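Local atomic coordinates of N-acetylmuramoyl-L-alanine amidase domain-containing protein SAOUHSC_02979 (Staphylococcus aureus, PDB entry 5T1Q), a protein that probably hydrolyses amide bonds in cell-wall peptidoglycan, this chain being the portion that carries the glucosaminidase-family region and the CHAP domain. Residues D234-F239 with V318-S323; N259-K262 with S267-G270; N78-S83 with K150-L155. All coordinates share one frame; numbering follows the deposited sequence.

Contact 1 of 3, residues D234-F239 with V318-S323; sequences DEFKPF and VEKVNS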
loop_
_atom_site.group_PDB
_atom_site.type_symbol
_atom_site.label_atom_id
_atom_site.label_comp_id
_atom_site.label_asym_id
_atom_site.label_seq_id
_atom_site.Cartn_x
_atom_site.Cartn_y
_atom_site.Cartn_z
ATOM N N ASP A 234 -2.984 4.515 -22.421
ATOM C CA ASP A 234 -2.332 3.370 -21.782
ATOM C C ASP A 234 -2.731 2.140 -22.560
ATOM O O ASP A 234 -3.834 2.077 -23.088
ATOM C CB ASP A 234 -2.761 3.241 -20.326
ATOM C CG ASP A 234 -2.267 4.390 -19.468
ATOM O OD1 ASP A 234 -1.400 5.161 -19.947
ATOM O OD2 ASP A 234 -2.733 4.516 -18.317
ATOM N N GLU A 235 -1.825 1.169 -22.620
ATOM C CA GLU A 235 -2.064 -0.079 -23.325
ATOM C C GLU A 235 -3.127 -0.932 -22.648
ATOM O O GLU A 235 -3.934 -1.573 -23.316
ATOM C CB GLU A 235 -0.777 -0.903 -23.348
ATOM C CG GLU A 235 0.436 -0.179 -23.890
ATOM C CD GLU A 235 1.704 -0.993 -23.734
ATOM O OE1 GLU A 235 1.849 -2.037 -24.399
ATOM O OE2 GLU A 235 2.570 -0.568 -22.961
ATOM N N PHE A 236 -3.119 -0.926 -21.316
ATOM C CA PHE A 236 -4.006 -1.804 -20.514
ATOM C C PHE A 236 -4.921 -1.097 -19.508
ATOM O O PHE A 236 -4.665 0.023 -19.083
ATOM C CB PHE A 236 -3.136 -2.844 -19.769
ATOM C CG PHE A 236 -2.000 -3.402 -20.607
ATOM C CD1 PHE A 236 -2.251 -4.282 -21.640
ATOM C CD2 PHE A 236 -0.685 -3.012 -20.372
ATOM C CE1 PHE A 236 -1.219 -4.767 -22.425
ATOM C CE2 PHE A 236 0.361 -3.498 -21.148
ATOM C CZ PHE A 236 0.091 -4.385 -22.181
ATOM N N LYS A 237 -5.984 -1.797 -19.118
ATOM C CA LYS A 237 -6.946 -1.289 -18.138
ATOM C C LYS A 237 -6.235 -0.921 -16.823
ATOM O O LYS A 237 -5.356 -1.658 -16.362
ATOM C CB LYS A 237 -8.031 -2.344 -17.878
ATOM C CG LYS A 237 -9.054 -1.971 -16.818
ATOM C CD LYS A 237 -9.992 -3.125 -16.493
ATOM C CE LYS A 237 -10.935 -3.443 -17.638
ATOM N NZ LYS A 237 -11.964 -4.433 -17.220
ATOM N N PRO A 238 -6.598 0.227 -16.227
ATOM C CA PRO A 238 -5.952 0.605 -14.971
ATOM C C PRO A 238 -6.300 -0.352 -13.833
ATOM O O PRO A 238 -7.365 -0.998 -13.861
ATOM C CB PRO A 238 -6.502 2.016 -14.683
ATOM C CG PRO A 238 -7.729 2.163 -15.534
ATOM C CD PRO A 238 -7.540 1.259 -16.717
ATOM N N PHE A 239 -5.404 -0.463 -12.856
ATOM C CA PHE A 239 -5.660 -1.321 -11.728
ATOM C C PHE A 239 -6.692 -0.695 -10.807
ATOM O O PHE A 239 -6.699 0.510 -10.622
ATOM C CB PHE A 239 -4.395 -1.622 -10.921
ATOM C CG PHE A 239 -4.652 -2.508 -9.723
ATOM C CD1 PHE A 239 -4.939 -3.853 -9.896
ATOM C CD2 PHE A 239 -4.642 -1.991 -8.436
ATOM C CE1 PHE A 239 -5.200 -4.677 -8.811
ATOM C CE2 PHE A 239 -4.899 -2.804 -7.345
ATOM C CZ PHE A 239 -5.174 -4.155 -7.533
ATOM N N VAL A 318 -0.496 -11.917 -16.587
ATOM C CA VAL A 318 -0.127 -11.720 -17.987
ATOM C C VAL A 318 -1.027 -10.646 -18.644
ATOM O O VAL A 318 -2.207 -10.892 -18.908
ATOM C CB VAL A 318 -0.239 -13.024 -18.801
ATOM C CG1 VAL A 318 0.154 -12.797 -20.261
ATOM C CG2 VAL A 318 0.620 -14.112 -18.188
ATOM N N GLU A 319 -0.464 -9.461 -18.895
ATOM C CA GLU A 319 -1.202 -8.379 -19.550
ATOM C C GLU A 319 -1.266 -8.592 -21.065
ATOM O O GLU A 319 -2.252 -8.252 -21.704
ATOM C CB GLU A 319 -0.545 -7.025 -19.291
ATOM C CG GLU A 319 -0.467 -6.601 -17.834
ATOM C CD GLU A 319 -1.802 -6.195 -17.216
ATOM O OE1 GLU A 319 -2.827 -6.075 -17.943
ATOM O OE2 GLU A 319 -1.819 -5.959 -15.984
ATOM N N LYS A 320 -0.209 -9.152 -21.632
ATOM C CA LYS A 320 -0.131 -9.344 -23.078
ATOM C C LYS A 320 0.824 -10.455 -23.450
ATOM O O LYS A 320 1.818 -10.682 -22.773
ATOM C CB LYS A 320 0.374 -8.047 -23.724
ATOM C CG LYS A 320 0.427 -8.057 -25.243
ATOM C CD LYS A 320 0.973 -6.738 -25.776
ATOM C CE LYS A 320 1.075 -6.738 -27.286
ATOM N NZ LYS A 320 1.601 -5.426 -27.720
ATOM N N VAL A 321 0.475 -11.180 -24.501
ATOM C CA VAL A 321 1.344 -12.172 -25.069
ATOM C C VAL A 321 1.791 -11.537 -26.396
ATOM O O VAL A 321 0.960 -11.264 -27.265
ATOM C CB VAL A 321 0.652 -13.514 -25.309
ATOM C CG1 VAL A 321 1.587 -14.457 -26.054
ATOM C CG2 VAL A 321 0.204 -14.147 -23.991
ATOM N N ASN A 322 3.085 -11.281 -26.531
ATOM C CA ASN A 322 3.627 -10.665 -27.759
ATOM C C ASN A 322 3.697 -11.682 -28.902
ATOM O O ASN A 322 3.681 -12.882 -28.670
ATOM C CB ASN A 322 5.006 -10.061 -27.472
ATOM C CG ASN A 322 4.944 -8.916 -26.461
ATOM O OD1 ASN A 322 4.101 -8.019 -26.572
ATOM N ND2 ASN A 322 5.839 -8.937 -25.475
ATOM N N SER A 323 3.737 -11.199 -30.134
ATOM C CA SER A 323 3.808 -12.080 -31.309
ATOM C C SER A 323 5.104 -12.907 -31.354
ATOM O O SER A 323 5.094 -14.022 -31.879
ATOM C CB SER A 323 3.653 -11.275 -32.593
ATOM O OG SER A 323 4.588 -10.216 -32.625
#
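With chi1 at -41° the ring of Phe-236 swings back beside its own backbone N and reaches across to Glu-319, whose chain is set at chi1 -61° and then folds at chi2 (-72°). The strand backbone holds Glu-319 CB over the aromatic face, while the fold at chi2 turns the carboxylate so that OE1 comes alongside the root of the phenylalanine. The result is a well-centred CH-pi contact, Glu-319 CB standing 3.8 Å from the centroid of the Phe-236 ring and almost on the ring normal. The far face is covered from within the loop itself, by Glu-235 CB, so the ring is sandwiched between two aliphatic carbons of acidic residues. Farther along, Phe-236 CE1 lies 3.7 Å from the backbone O of Glu-319 and 3.9 Å from Lys-320 CB. The lysine chain runs straight on, roughly at right angles to the phenylalanine. At the other end, Glu-319 OE1 comes within 3.7 Å of Phe-236 CB. This is packing against the methylene; the carboxylate is gripped elsewhere, OE1 by a salt bridge to Arg-260 and OE2 by a hydrogen bond from Ser-330 OG, which together probably hold the group steady.

Two successive residues of a strand can both touch one ring here because Glu-319 and Lys-320 form a classic beta bulge opposite Val-328. The loop leading from helix 222-225 toward helix 253-262 is thereby laid against the end of strand 314-321. Val-328 of strand 327-332 also touches Phe-236, and helix 253-262 contributes Arg-260, which touches the same side chain and also binds Lys-237 O.

Contact 2 of 3, residues N259-K262 with S267-G270; sequences NRMK and SISG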
loop_
_atom_site.group_PDB
_atom_site.type_symbol
_atom_site.label_atom_id
_atom_site.label_comp_id
_atom_site.label_asym_id
_atom_site.label_seq_id
_atom_site.Cartn_x
_atom_site.Cartn_y
_atom_site.Cartn_z
ATOM N N ASN A 259 -6.732 -10.068 -7.401
ATOM C CA ASN A 259 -7.521 -8.855 -7.709
ATOM C C ASN A 259 -7.493 -8.464 -9.173
ATOM O O ASN A 259 -8.525 -8.149 -9.753
ATOM C CB ASN A 259 -7.084 -7.675 -6.838
ATOM C CG ASN A 259 -7.619 -7.778 -5.417
ATOM O OD1 ASN A 259 -6.946 -8.282 -4.524
ATOM N ND2 ASN A 259 -8.862 -7.406 -5.230
ATOM N N ARG A 260 -6.320 -8.512 -9.788
ATOM C CA ARG A 260 -6.211 -8.126 -11.189
ATOM C C ARG A 260 -7.052 -9.038 -12.062
ATOM O O ARG A 260 -7.696 -8.571 -12.993
ATOM C CB ARG A 260 -4.741 -8.123 -11.631
ATOM C CG ARG A 260 -4.491 -7.700 -13.075
ATOM C CD ARG A 260 -4.985 -6.300 -13.339
ATOM N NE ARG A 260 -4.598 -5.810 -14.657
ATOM C CZ ARG A 260 -4.958 -4.633 -15.158
ATOM N NH1 ARG A 260 -5.744 -3.811 -14.462
ATOM N NH2 ARG A 260 -4.544 -4.279 -16.371
HETATM N N MSE A 261 -7.067 -10.336 -11.740
HETATM C CA MSE A 261 -7.862 -11.315 -12.503
HETATM C C MSE A 261 -9.338 -10.996 -12.399
HETATM O O MSE A 261 -10.082 -11.138 -13.372
HETATM C CB MSE A 261 -7.624 -12.747 -12.026
HETATM C CG MSE A 261 -6.296 -13.283 -12.559
HETATM SE SE MSE A 261 -5.982 -15.110 -11.870
HETATM C CE MSE A 261 -6.853 -15.934 -13.420
ATOM N N LYS A 262 -9.776 -10.589 -11.213
ATOM C CA LYS A 262 -11.185 -10.216 -11.011
ATOM C C LYS A 262 -11.659 -9.042 -11.862
ATOM O O LYS A 262 -12.815 -9.004 -12.229
ATOM C CB LYS A 262 -11.502 -9.946 -9.544
ATOM C CG LYS A 262 -12.043 -11.164 -8.834
ATOM C CD LYS A 262 -12.301 -10.908 -7.360
ATOM C CE LYS A 262 -13.194 -11.998 -6.782
ATOM N NZ LYS A 262 -12.734 -13.372 -7.144
ATOM N N SER A 267 -11.882 -15.706 -11.797
ATOM C CA SER A 267 -11.400 -15.891 -10.446
ATOM C C SER A 267 -10.481 -17.088 -10.276
ATOM O O SER A 267 -10.443 -18.010 -11.097
ATOM C CB SER A 267 -12.585 -16.032 -9.497
ATOM O OG SER A 267 -13.332 -17.199 -9.786
ATOM N N ILE A 268 -9.744 -17.025 -9.173
ATOM C CA ILE A 268 -8.830 -18.049 -8.744
ATOM C C ILE A 268 -9.058 -18.176 -7.225
ATOM O O ILE A 268 -9.258 -17.166 -6.557
ATOM C CB ILE A 268 -7.395 -17.648 -9.144
ATOM C CG1 ILE A 268 -6.486 -18.862 -9.128
ATOM C CG2 ILE A 268 -6.836 -16.522 -8.259
ATOM C CD1 ILE A 268 -5.199 -18.637 -9.889
ATOM N N SER A 269 -9.066 -19.395 -6.677
ATOM C CA SER A 269 -9.348 -19.573 -5.238
ATOM C C SER A 269 -8.313 -18.971 -4.283
ATOM O O SER A 269 -7.188 -18.636 -4.675
ATOM C CB SER A 269 -9.581 -21.042 -4.882
ATOM O OG SER A 269 -8.479 -21.827 -5.223
ATOM N N GLY A 270 -8.721 -18.861 -3.027
ATOM C CA GLY A 270 -7.900 -18.274 -1.985
ATOM C C GLY A 270 -7.049 -19.247 -1.205
ATOM O O GLY A 270 -6.335 -18.824 -0.280
HETATM O O HOH W 1 -9.610 -13.707 -8.582
#
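Met-261, present as selenomethionine, lays its selenium against the branched carbons of Ile-268. SE is 4.0 Å from both CB and CG2 of Ile-268, and CD1 is hardly farther, so the heavy atom rests on the side of the isoleucine and does not merely meet one methyl. The chain of Met-261 leaves the helix extended through chi2 and bends only at its last torsion (chi3 91°), where CE turns off and SE is left facing the isoleucine. The two side chains cross at a slant.

The next residue, Lys-262, folds over the start of the same loop. A kink at chi4 (48°) brings its NZ to 3.6 Å from Ser-267 CB, a van der Waals approach to the methylene, while the serine hydroxyl points elsewhere. Between the two segments sits a water that accepts from Lys-262 NZ at 3.5 Å and from Ile-268 N at 3.4 Å, both weak bonds. Tyr-258 OH gives the ammonium a further weak partner.

Helix 253-262 thus ends and the chain doubles back on its last turn, with Phe-317 of strand 314-321 also touching Met-261. The chemistry falls into two layers: a buried apolar patch around the selenium, which gives shape without direction, and a partly exposed lysine whose ammonium has weak polar partners, one of them the bridging water, and which probably constrains the loop less than the apolar patch does.

Contact 3 of 3, residues N78-S83 with K150-L155; sequences NDIYAS and KDYSDL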
loop_
_atom_site.group_PDB
_atom_site.type_symbol
_atom_site.label_atom_id
_atom_site.label_comp_id
_atom_site.label_asym_id
_atom_site.label_seq_id
_atom_site.Cartn_x
_atom_site.Cartn_y
_atom_site.Cartn_z
ATOM N N ASN A 78 -3.898 23.248 15.963
ATOM C CA ASN A 78 -2.582 22.757 16.365
ATOM C C ASN A 78 -1.424 23.032 15.401
ATOM O O ASN A 78 -0.370 22.446 15.564
ATOM C CB ASN A 78 -2.690 21.264 16.657
ATOM C CG ASN A 78 -3.605 20.972 17.830
ATOM O OD1 ASN A 78 -3.351 21.405 18.947
ATOM N ND2 ASN A 78 -4.662 20.215 17.583
ATOM N N ASP A 79 -1.603 23.919 14.419
ATOM C CA ASP A 79 -0.516 24.269 13.480
ATOM C C ASP A 79 -0.032 23.073 12.619
ATOM O O ASP A 79 1.170 22.886 12.409
ATOM C CB ASP A 79 0.666 24.870 14.274
ATOM C CG ASP A 79 1.680 25.580 13.399
ATOM O OD1 ASP A 79 1.294 26.107 12.338
ATOM O OD2 ASP A 79 2.865 25.647 13.801
ATOM N N ILE A 80 -0.976 22.276 12.123
ATOM C CA ILE A 80 -0.676 21.085 11.309
ATOM C C ILE A 80 -1.348 21.175 9.933
ATOM O O ILE A 80 -2.461 21.699 9.813
ATOM C CB ILE A 80 -1.163 19.798 12.037
ATOM C CG1 ILE A 80 -0.357 19.584 13.325
ATOM C CG2 ILE A 80 -1.053 18.563 11.137
ATOM C CD1 ILE A 80 -0.855 18.445 14.195
ATOM N N TYR A 81 -0.654 20.694 8.897
ATOM C CA TYR A 81 -1.251 20.609 7.559
ATOM C C TYR A 81 -2.272 19.483 7.575
ATOM O O TYR A 81 -1.908 18.316 7.743
ATOM C CB TYR A 81 -0.220 20.284 6.475
ATOM C CG TYR A 81 0.614 21.446 6.009
ATOM C CD1 TYR A 81 0.147 22.304 5.002
ATOM C CD2 TYR A 81 1.884 21.661 6.513
ATOM C CE1 TYR A 81 0.916 23.370 4.552
ATOM C CE2 TYR A 81 2.660 22.725 6.070
ATOM C CZ TYR A 81 2.174 23.574 5.096
ATOM O OH TYR A 81 2.955 24.622 4.670
ATOM N N ALA A 82 -3.544 19.833 7.416
ATOM C CA ALA A 82 -4.612 18.842 7.357
ATOM C C ALA A 82 -4.371 17.882 6.180
ATOM O O ALA A 82 -4.692 16.694 6.244
ATOM C CB ALA A 82 -5.959 19.538 7.207
ATOM N N SER A 83 -3.802 18.421 5.105
ATOM C CA SER A 83 -3.485 17.636 3.916
ATOM C C SER A 83 -2.499 16.519 4.214
ATOM O O SER A 83 -2.671 15.394 3.743
ATOM C CB SER A 83 -2.930 18.558 2.833
ATOM O OG SER A 83 -1.916 19.372 3.377
ATOM N N LYS A 150 -6.770 12.685 17.384
ATOM C CA LYS A 150 -6.213 13.481 18.488
ATOM C C LYS A 150 -4.787 13.000 18.813
ATOM O O LYS A 150 -3.873 13.813 18.990
ATOM C CB LYS A 150 -7.128 13.347 19.726
ATOM C CG LYS A 150 -6.707 14.041 21.026
ATOM C CD LYS A 150 -6.649 15.556 20.905
ATOM C CE LYS A 150 -6.926 16.242 22.242
ATOM N NZ LYS A 150 -6.025 15.834 23.357
ATOM N N ASP A 151 -4.594 11.682 18.841
ATOM C CA ASP A 151 -3.300 11.116 19.203
ATOM C C ASP A 151 -2.228 11.403 18.135
ATOM O O ASP A 151 -1.040 11.563 18.458
ATOM C CB ASP A 151 -3.425 9.621 19.489
ATOM C CG ASP A 151 -2.267 9.080 20.314
ATOM O OD1 ASP A 151 -1.741 9.827 21.166
ATOM O OD2 ASP A 151 -1.901 7.899 20.128
ATOM N N TYR A 152 -2.641 11.480 16.874
ATOM C CA TYR A 152 -1.714 11.836 15.794
ATOM C C TYR A 152 -1.213 13.256 16.001
ATOM O O TYR A 152 -0.017 13.514 15.915
ATOM C CB TYR A 152 -2.390 11.741 14.419
ATOM C CG TYR A 152 -1.569 12.368 13.300
ATOM C CD1 TYR A 152 -0.567 11.647 12.658
ATOM C CD2 TYR A 152 -1.787 13.689 12.904
ATOM C CE1 TYR A 152 0.188 12.217 11.649
ATOM C CE2 TYR A 152 -1.036 14.271 11.901
ATOM C CZ TYR A 152 -0.051 13.530 11.275
ATOM O OH TYR A 152 0.687 14.095 10.270
ATOM N N SER A 153 -2.146 14.175 16.255
ATOM C CA SER A 153 -1.805 15.580 16.471
ATOM C C SER A 153 -0.899 15.738 17.691
ATOM O O SER A 153 0.020 16.548 17.670
ATOM C CB SER A 153 -3.060 16.434 16.635
ATOM O OG SER A 153 -3.787 16.044 17.783
ATOM N N ASP A 154 -1.148 14.946 18.730
ATOM C CA ASP A 154 -0.316 14.975 19.934
ATOM C C ASP A 154 1.099 14.483 19.654
ATOM O O ASP A 154 2.055 15.004 20.222
ATOM C CB ASP A 154 -0.946 14.154 21.069
ATOM C CG ASP A 154 -2.167 14.839 21.690
ATOM O OD1 ASP A 154 -2.511 15.969 21.277
ATOM O OD2 ASP A 154 -2.778 14.252 22.612
ATOM N N LEU A 155 1.230 13.490 18.774
ATOM C CA LEU A 155 2.546 12.960 18.418
ATOM C C LEU A 155 3.369 14.005 17.671
ATOM O O LEU A 155 4.536 14.227 17.995
ATOM C CB LEU A 155 2.420 11.699 17.558
ATOM C CG LEU A 155 3.732 11.011 17.157
ATOM C CD1 LEU A 155 4.526 10.587 18.378
ATOM C CD2 LEU A 155 3.439 9.818 16.268
#
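Ile-80 pushes its CD1 against the backbone of the opposing helix, 3.8 Å from Ser-153 CA and 3.9 Å from Ser-153 CB. The reach comes from a side chain stretched straight beyond CG1 (chi2 173°), which carries the terminal methyl to the helix surface. Its other methyl, CG2, approaches the Tyr-152 ring at the edge, close to the ring plane, with CE2 at 4.4 Å. Asn-78 completes this first shell more loosely, its ND2 lying 4.2 Å from Ser-153 CB.

The small side chain at Ser-153 is consistent with so close an approach; its OG turns back onto its own helix. Lys-150 O receives both that hydroxyl, tilted 27° from the carbonyl plane, and the regular helical bond from Asp-154 N at 3.0 Å. Farther out, Tyr-152 is fixed at two points: its OH bonds Gln-88 OE1 on helix 82-93, and its ring stacks with Phe-109. Asp-151 holds the same helix to Arg-140 by a salt bridge and to Tyr-142 by a hydrogen bond.

Across from them the backbone breaks sharply. Asp-79 leaves helical geometry with a positive phi just after the preceding helix, and Tyr-81 occupies the N-cap position of helix 82-93. The arrangement is a tight helix-to-helix connection with its apolar residue plugged against a third helix, 145-158, within the glucosaminidase-family region, which belongs to the lysozyme clan.

Starting from the N terminus, contact 3 comes first: it brings residues 78-83 back against 150-155, closing a loop that includes helix 82-93 and the two-stranded sheet 119-128/131-140. Only after it has closed does the chain reach 234-239, where contact 1 opens. Contact 2 then opens and closes locally, between 259-262 and 267-270, before contact 1 is completed at 318-323, so contact 2 is enclosed by contact 1 and no loops cross. Those two touch directly through Arg-260 and both lie in the Peptidase C51 (CHAP-containing) part, joining helix 253-262 and its flanking loops to strand 314-321. Contact 3 lies in the glucosaminidase-family part, its centre about 42 Å from that of contact 1.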